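Arylamine n-acetyltransferase (Mycobacterium smegmatis, PDB 1W5R) transfers acetyl groups to the nitrogen of arylamines, probably taking them from acetyl-coenzyme A as its relatives do. Local coordinates at residues L87-E92 / L116-P121; Y74-L79 / V129-G134. The protein carries 1 engineered substitution. All coordinates share one frame; numbering follows the deposited sequence.

Following the chain from the N terminus, helix 73-87 comes first, and its early turns supply one side of interaction 2. Segment 87-92 leads from this helix through G88 and F89 into strand 90-98; strand 111-119 then returns antiparallel beside it and closes the loop of interaction 1. Strand 127-129 adds the next strand, and the loop after it reaches back to 74-79, so interaction 2 closes a larger loop within which interaction 1 is nested. The two contacts touch: L116 N lies 2.9 Å from V129 O, a probable hydrogen bond, and L116 CD2 packs on N77 O. Interaction 1 joins two neighbouring strands of the sheet, and interaction 2 ties helix 73-87 to the loop leaving strand 127-129.

Interaction 1 of 2, residues L87-E92 / L116-P121; sequences LGFEVE and LSVAVP
F89 meets segment 116-121 with one edge of its ring and CB: CD2 lies 3.8 Å from V118 CG1, while CE2 is 3.9 Å from V120 CG1, close to the ring plane. A119 O also lies in that plane, at the ring edge. With chi1 at -66°, CG stands anti to the carbonyl carbon, and the ring lies alongside the V120 side chain, pointing the same way; L84 of helix 73-87 and L28 of helix 25-38 pack on it too. G88, the first residue after helix 73-87, has positive phi in a Schellman motif. E90 and A119 form a hydrogen-bonded pair, with E90 N to A119 O at 3.0 Å and A119 N to E90 O at 2.8 Å. E92 and S117 repeat the pattern, E92 N to S117 O being nearly straight at 176°; between them V91 and V118 form a non-hydrogen-bonded pair. The E90, E92, S117 and A119 side chains share one face of the sheet. There R126 forms a salt bridge from NH1 to E90 OE1 and a hydrogen bond from NE to S117 OG. The E90 chain bends beyond CG, and OE1 also rests 3.9 Å from A119 CB. On the other face V91 CG1, anti to the backbone N (chi1 -178°), touches L116 CD2 at 3.9 Å. V91 and V118 thus turn toward L84 of helix 73-87, while the glutamates, S117 and A119 lie on the R126 side. This is an antiparallel strand pair within the extended antiparallel sheet of the arylamine N-acetyltransferase fold.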
ATOM      1  N   LEU A  87     -38.941  -4.875   1.345  1.00 20.56           N
ATOM      2  CA  LEU A  87     -38.792  -5.891   2.382  1.00 20.35           C
ATOM      3  C   LEU A  87     -39.666  -5.667   3.615  1.00 20.38           C
ATOM      4  O   LEU A  87     -39.828  -6.591   4.417  1.00 20.83           O
ATOM      5  CB  LEU A  87     -37.313  -6.052   2.782  1.00 20.27           C
ATOM      6  CG  LEU A  87     -36.387  -6.735   1.761  1.00 20.45           C
ATOM      7  CD1 LEU A  87     -34.919  -6.654   2.163  1.00 20.51           C
ATOM      8  CD2 LEU A  87     -36.763  -8.197   1.537  1.00 20.99           C
ATOM      9  N   GLY A  88     -40.218  -4.465   3.772  1.00 19.90           N
ATOM     10  CA  GLY A  88     -41.128  -4.165   4.880  1.00 20.02           C
ATOM     11  C   GLY A  88     -40.695  -3.087   5.861  1.00 19.81           C
ATOM     12  O   GLY A  88     -41.437  -2.756   6.798  1.00 19.95           O
ATOM     13  N   PHE A  89     -39.492  -2.536   5.666  1.00 19.31           N
ATOM     14  CA  PHE A  89     -39.033  -1.401   6.472  1.00 18.64           C
ATOM     15  C   PHE A  89     -39.767  -0.130   6.071  1.00 18.80           C
ATOM     16  O   PHE A  89     -40.244  -0.018   4.945  1.00 18.97           O
ATOM     17  CB  PHE A  89     -37.534  -1.166   6.269  1.00 18.00           C
ATOM     18  CG  PHE A  89     -36.660  -2.269   6.776  1.00 16.81           C
ATOM     19  CD1 PHE A  89     -36.225  -3.273   5.927  1.00 15.56           C
ATOM     20  CD2 PHE A  89     -36.246  -2.288   8.104  1.00 15.99           C
ATOM     21  CE1 PHE A  89     -35.386  -4.284   6.387  1.00 16.19           C
ATOM     22  CE2 PHE A  89     -35.421  -3.299   8.580  1.00 15.73           C
ATOM     23  CZ  PHE A  89     -34.984  -4.295   7.728  1.00 16.19           C
ATOM     24  N   GLU A  90     -39.852   0.831   6.985  1.00 18.85           N
ATOM     25  CA  GLU A  90     -40.390   2.134   6.641  1.00 19.57           C
ATOM     26  C   GLU A  90     -39.217   3.064   6.379  1.00 18.66           C
ATOM     27  O   GLU A  90     -38.305   3.182   7.204  1.00 18.34           O
ATOM     28  CB  GLU A  90     -41.296   2.678   7.739  1.00 20.54           C
ATOM     29  CG  GLU A  90     -42.126   3.881   7.310  1.00 24.29           C
ATOM     30  CD  GLU A  90     -41.617   5.180   7.901  1.00 27.88           C
ATOM     31  OE1 GLU A  90     -41.591   5.294   9.149  1.00 31.49           O
ATOM     32  OE2 GLU A  90     -41.256   6.089   7.127  1.00 27.52           O
ATOM     33  N   VAL A  91     -39.243   3.703   5.213  1.00 17.81           N
ATOM     34  CA  VAL A  91     -38.072   4.439   4.722  1.00 16.84           C
ATOM     35  C   VAL A  91     -38.437   5.872   4.355  1.00 16.61           C
ATOM     36  O   VAL A  91     -39.393   6.108   3.591  1.00 18.05           O
ATOM     37  CB  VAL A  91     -37.445   3.746   3.474  1.00 16.43           C
ATOM     38  CG1 VAL A  91     -36.180   4.487   2.998  1.00 16.42           C
ATOM     39  CG2 VAL A  91     -37.146   2.272   3.739  1.00 16.78           C
ATOM     40  N   GLU A  92     -37.695   6.827   4.903  1.00 15.46           N
ATOM     41  CA  GLU A  92     -37.740   8.214   4.439  1.00 15.24           C
ATOM     42  C   GLU A  92     -36.398   8.561   3.808  1.00 13.99           C
ATOM     43  O   GLU A  92     -35.345   8.130   4.305  1.00 13.42           O
ATOM     44  CB  GLU A  92     -38.087   9.166   5.578  1.00 16.19           C
ATOM     45  CG  GLU A  92     -39.519   8.937   6.081  1.00 19.67           C
ATOM     46  CD  GLU A  92     -39.899   9.773   7.283  1.00 25.22           C
ATOM     47  OE1 GLU A  92     -39.006  10.170   8.062  1.00 27.73           O
ATOM     48  OE2 GLU A  92     -41.116  10.022   7.453  1.00 28.84           O
ATOM     49  N   LEU A 116     -30.769   7.648   4.225  1.00 11.15           N
ATOM     50  CA  LEU A 116     -32.062   7.053   4.580  1.00 11.39           C
ATOM     51  C   LEU A 116     -32.318   7.150   6.068  1.00 12.00           C
ATOM     52  O   LEU A 116     -31.390   6.999   6.872  1.00 12.12           O
ATOM     53  CB  LEU A 116     -32.113   5.582   4.179  1.00 11.67           C
ATOM     54  CG  LEU A 116     -31.792   5.296   2.710  1.00 10.30           C
ATOM     55  CD1 LEU A 116     -31.772   3.784   2.484  1.00 11.94           C
ATOM     56  CD2 LEU A 116     -32.795   6.004   1.784  1.00 11.28           C
ATOM     57  N   SER A 117     -33.576   7.406   6.419  1.00 11.97           N
ATOM     58  CA  SER A 117     -34.022   7.247   7.795  1.00 12.84           C
ATOM     59  C   SER A 117     -34.995   6.065   7.809  1.00 13.56           C
ATOM     60  O   SER A 117     -36.045   6.104   7.141  1.00 13.52           O
ATOM     61  CB  SER A 117     -34.658   8.531   8.306  1.00 13.01           C
ATOM     62  OG  SER A 117     -35.295   8.290   9.551  1.00 13.41           O
ATOM     63  N   VAL A 118     -34.620   5.007   8.530  1.00 14.25           N
ATOM     64  CA  VAL A 118     -35.284   3.706   8.420  1.00 15.27           C
ATOM     65  C   VAL A 118     -35.891   3.287   9.759  1.00 16.95           C
ATOM     66  O   VAL A 118     -35.239   3.377  10.794  1.00 16.91           O
ATOM     67  CB  VAL A 118     -34.295   2.620   7.918  1.00 15.01           C
ATOM     68  CG1 VAL A 118     -34.944   1.255   7.788  1.00 15.18           C
ATOM     69  CG2 VAL A 118     -33.675   3.031   6.583  1.00 13.80           C
ATOM     70  N   ALA A 119     -37.146   2.849   9.716  1.00 18.70           N
ATOM     71  CA  ALA A 119     -37.814   2.305  10.899  1.00 20.70           C
ATOM     72  C   ALA A 119     -38.116   0.829  10.687  1.00 22.58           C
ATOM     73  O   ALA A 119     -38.485   0.414   9.586  1.00 21.17           O
ATOM     74  CB  ALA A 119     -39.103   3.073  11.182  1.00 21.21           C
ATOM     75  N   VAL A 120     -37.947   0.034  11.741  1.00 25.51           N
ATOM     76  CA  VAL A 120     -38.520  -1.315  11.760  1.00 28.88           C
ATOM     77  C   VAL A 120     -40.003  -1.221  12.152  1.00 30.94           C
ATOM     78  O   VAL A 120     -40.363  -0.419  13.024  1.00 31.09           O
ATOM     79  CB  VAL A 120     -37.777  -2.290  12.720  1.00 29.10           C
ATOM     80  CG1 VAL A 120     -36.348  -2.523  12.263  1.00 29.55           C
ATOM     81  CG2 VAL A 120     -37.814  -1.792  14.151  1.00 29.91           C
ATOM     82  N   PRO A 121     -40.870  -2.018  11.493  1.00 32.87           N
ATOM     83  CA  PRO A 121     -42.308  -2.087  11.813  1.00 34.20           C
ATOM     84  C   PRO A 121     -42.671  -1.982  13.311  1.00 35.25           C
ATOM     85  O   PRO A 121     -43.716  -1.420  13.644  1.00 35.69           O
ATOM     86  CB  PRO A 121     -42.737  -3.450  11.245  1.00 34.40           C
ATOM     87  CG  PRO A 121     -41.566  -3.951  10.405  1.00 34.01           C
ATOM     88  CD  PRO A 121     -40.527  -2.879  10.348  1.00 33.27           C
TER

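Interaction 2 of 2, residues Y74-L79 / V129-G134; sequences YEHNGL and VDVGFG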
ATOM      1  N   TYR A  74     -26.659   9.152  -4.626  1.00  7.98           N
ATOM      2  CA  TYR A  74     -28.094   9.068  -4.953  1.00  7.64           C
ATOM      3  C   TYR A  74     -28.512   7.706  -5.495  1.00  9.02           C
ATOM      4  O   TYR A  74     -29.663   7.248  -5.311  1.00  9.59           O
ATOM      5  CB  TYR A  74     -28.472  10.130  -5.962  1.00  8.26           C
ATOM      6  CG  TYR A  74     -28.318  11.546  -5.488  1.00  7.55           C
ATOM      7  CD1 TYR A  74     -27.198  12.303  -5.836  1.00  8.08           C
ATOM      8  CD2 TYR A  74     -29.292  12.140  -4.678  1.00  7.61           C
ATOM      9  CE1 TYR A  74     -27.052  13.626  -5.397  1.00  7.84           C
ATOM     10  CE2 TYR A  74     -29.163  13.461  -4.237  1.00  7.99           C
ATOM     11  CZ  TYR A  74     -28.038  14.196  -4.592  1.00  7.52           C
ATOM     12  OH  TYR A  74     -27.892  15.507  -4.199  1.00  9.30           O
ATOM     13  N   GLU A  75     -27.575   7.065  -6.177  1.00  7.83           N
ATOM     14  CA  GLU A  75     -27.840   5.760  -6.770  1.00  8.61           C
ATOM     15  C   GLU A  75     -27.830   4.684  -5.700  1.00  9.04           C
ATOM     16  O   GLU A  75     -28.714   3.823  -5.653  1.00  9.86           O
ATOM     17  CB  GLU A  75     -26.826   5.467  -7.883  1.00  8.30           C
ATOM     18  CG  GLU A  75     -26.990   6.408  -9.064  1.00  8.95           C
ATOM     19  CD  GLU A  75     -25.821   6.369 -10.018  1.00  7.49           C
ATOM     20  OE1 GLU A  75     -26.037   5.991 -11.195  1.00  9.95           O
ATOM     21  OE2 GLU A  75     -24.697   6.747  -9.604  1.00  8.83           O
ATOM     22  N   HIS A  76     -26.825   4.734  -4.825  1.00  9.01           N
ATOM     23  CA  HIS A  76     -26.710   3.764  -3.733  1.00  9.13           C
ATOM     24  C   HIS A  76     -27.868   3.793  -2.774  1.00  9.32           C
ATOM     25  O   HIS A  76     -28.530   2.778  -2.547  1.00  9.88           O
ATOM     26  CB  HIS A  76     -25.426   4.015  -2.960  1.00  9.00           C
ATOM     27  CG  HIS A  76     -24.248   3.311  -3.545  1.00  9.06           C
ATOM     28  ND1 HIS A  76     -24.039   1.958  -3.379  1.00  9.06           N
ATOM     29  CD2 HIS A  76     -23.243   3.758  -4.338  1.00  9.50           C
ATOM     30  CE1 HIS A  76     -22.941   1.605  -4.024  1.00  9.81           C
ATOM     31  NE2 HIS A  76     -22.443   2.679  -4.622  1.00  9.19           N
ATOM     32  N   ASN A  77     -28.106   4.954  -2.198  1.00  9.23           N
ATOM     33  CA  ASN A  77     -29.162   5.063  -1.201  1.00  9.69           C
ATOM     34  C   ASN A  77     -30.533   5.034  -1.828  1.00  9.80           C
ATOM     35  O   ASN A  77     -31.491   4.585  -1.191  1.00 10.35           O
ATOM     36  CB  ASN A  77     -28.923   6.269  -0.301  1.00  9.11           C
ATOM     37  CG  ASN A  77     -27.759   6.022   0.658  1.00  8.05           C
ATOM     38  OD1 ASN A  77     -27.579   4.899   1.128  1.00 10.43           O
ATOM     39  ND2 ASN A  77     -26.960   7.050   0.916  1.00  8.59           N
ATOM     40  N   GLY A  78     -30.629   5.469  -3.075  1.00  9.96           N
ATOM     41  CA  GLY A  78     -31.898   5.329  -3.781  1.00 10.47           C
ATOM     42  C   GLY A  78     -32.234   3.858  -3.906  1.00 10.36           C
ATOM     43  O   GLY A  78     -33.323   3.424  -3.506  1.00 10.74           O
ATOM     44  N   LEU A  79     -31.293   3.076  -4.434  1.00 10.22           N
ATOM     45  CA  LEU A  79     -31.494   1.646  -4.595  1.00 11.45           C
ATOM     46  C   LEU A  79     -31.837   0.970  -3.272  1.00 11.53           C
ATOM     47  O   LEU A  79     -32.807   0.199  -3.187  1.00 12.81           O
ATOM     48  CB  LEU A  79     -30.243   0.993  -5.210  1.00 11.10           C
ATOM     49  CG  LEU A  79     -30.273  -0.536  -5.349  1.00 12.18           C
ATOM     50  CD1 LEU A  79     -31.380  -0.982  -6.272  1.00 12.80           C
ATOM     51  CD2 LEU A  79     -28.934  -1.051  -5.853  1.00 12.03           C
ATOM     52  N   VAL A 129     -29.189   5.220   7.758  1.00 11.01           N
ATOM     53  CA  VAL A 129     -28.569   4.233   6.880  1.00 10.66           C
ATOM     54  C   VAL A 129     -27.966   5.002   5.711  1.00 10.41           C
ATOM     55  O   VAL A 129     -28.638   5.823   5.085  1.00 10.36           O
ATOM     56  CB  VAL A 129     -29.598   3.184   6.388  1.00 11.06           C
ATOM     57  CG1 VAL A 129     -28.964   2.254   5.381  1.00 12.64           C
ATOM     58  CG2 VAL A 129     -30.133   2.386   7.594  1.00 12.46           C
ATOM     59  N   ASP A 130     -26.689   4.750   5.443  1.00  9.39           N
ATOM     60  CA  ASP A 130     -26.012   5.463   4.363  1.00  9.24           C
ATOM     61  C   ASP A 130     -24.945   4.553   3.803  1.00  9.24           C
ATOM     62  O   ASP A 130     -23.915   4.347   4.429  1.00 10.19           O
ATOM     63  CB  ASP A 130     -25.400   6.761   4.901  1.00  9.58           C
ATOM     64  CG  ASP A 130     -24.609   7.541   3.847  1.00  9.47           C
ATOM     65  OD1 ASP A 130     -24.680   7.204   2.641  1.00  8.55           O
ATOM     66  OD2 ASP A 130     -23.928   8.521   4.246  1.00  9.34           O
ATOM     67  N   VAL A 131     -25.223   3.978   2.643  1.00  8.51           N
ATOM     68  CA  VAL A 131     -24.252   3.123   1.964  1.00  8.45           C
ATOM     69  C   VAL A 131     -23.676   3.834   0.728  1.00  8.09           C
ATOM     70  O   VAL A 131     -23.034   3.203  -0.118  1.00  8.46           O
ATOM     71  CB  VAL A 131     -24.843   1.741   1.595  1.00  9.37           C
ATOM     72  CG1 VAL A 131     -25.259   0.976   2.868  1.00 10.07           C
ATOM     73  CG2 VAL A 131     -26.031   1.892   0.631  1.00 10.25           C
ATOM     74  N   GLY A 132     -23.914   5.141   0.640  1.00  8.21           N
ATOM     75  CA  GLY A 132     -23.586   5.892  -0.566  1.00  8.60           C
ATOM     76  C   GLY A 132     -22.565   7.005  -0.451  1.00  8.36           C
ATOM     77  O   GLY A 132     -22.367   7.756  -1.421  1.00  9.50           O
ATOM     78  N   PHE A 133     -21.899   7.121   0.702  1.00  8.14           N
ATOM     79  CA  PHE A 133     -20.978   8.250   0.918  1.00  8.53           C
ATOM     80  C   PHE A 133     -19.573   7.968   0.360  1.00  9.22           C
ATOM     81  O   PHE A 133     -18.734   8.871   0.325  1.00 11.59           O
ATOM     82  CB  PHE A 133     -20.889   8.589   2.411  1.00  8.89           C
ATOM     83  CG  PHE A 133     -20.193   9.895   2.700  1.00  8.70           C
ATOM     84  CD1 PHE A 133     -20.719  11.109   2.239  1.00 10.09           C
ATOM     85  CD2 PHE A 133     -19.013   9.913   3.446  1.00  9.96           C
ATOM     86  CE1 PHE A 133     -20.061  12.323   2.506  1.00 10.41           C
ATOM     87  CE2 PHE A 133     -18.366  11.125   3.729  1.00  9.19           C
ATOM     88  CZ  PHE A 133     -18.890  12.322   3.253  1.00  9.96           C
ATOM     89  N   GLY A 134     -19.324   6.731  -0.060  1.00  8.80           N
ATOM     90  CA  GLY A 134     -18.037   6.347  -0.663  1.00  8.47           C
ATOM     91  C   GLY A 134     -17.134   5.624   0.325  1.00  8.95           C
ATOM     92  O   GLY A 134     -17.607   4.840   1.157  1.00  8.74           O
TER
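The Asx turn at D130, in the loop leaving strand 127-129, is gripped by N77 from the helix that begins with the engineered glutamine in place of the catalytic cysteine. N77 uses both ends of its amide. OD1 accepts V131 N at 2.9 Å, in the carbonyl plane and on a lone pair, with an N-H...O angle of 162°. ND2 donates to D130 OD1, also at 2.9 Å; the acceptor lies in the amide plane, but the donor stands above the carboxylate plane, the two planes being 60° apart. A further bond from ND2 to N114 O helps fix the amide's rotation. D130 OD1 takes a second donor, G132 N at 3.0 Å, which closes the Asx turn and arrives from the opposite face of the carboxylate. The other oxygen of D130, OD2, is hydrogen-bonded to H113 NE2, an arrangement consistent with the aspartate-histidine pair of the Cys-His-Asp triad of arylamine N-acetyltransferases. N77 would then be a second-shell residue that holds D130 by a bond to the aspartate's OD1. Beside this network the loop backbone presses on H76: G132 CA, with no side chain in the way, comes to 3.6 Å from H76 CB, and V131 O sits over one face of the imidazole, 3.6 Å from ND1. The ring's nitrogens are engaged by H35 NE2 at ND1 and P40 O at NE2. V131 CG2 completes the packing 3.4 Å from N77 OD1, while V32, H35 and N36 of helix 25-38 also pack on the V131 side chain.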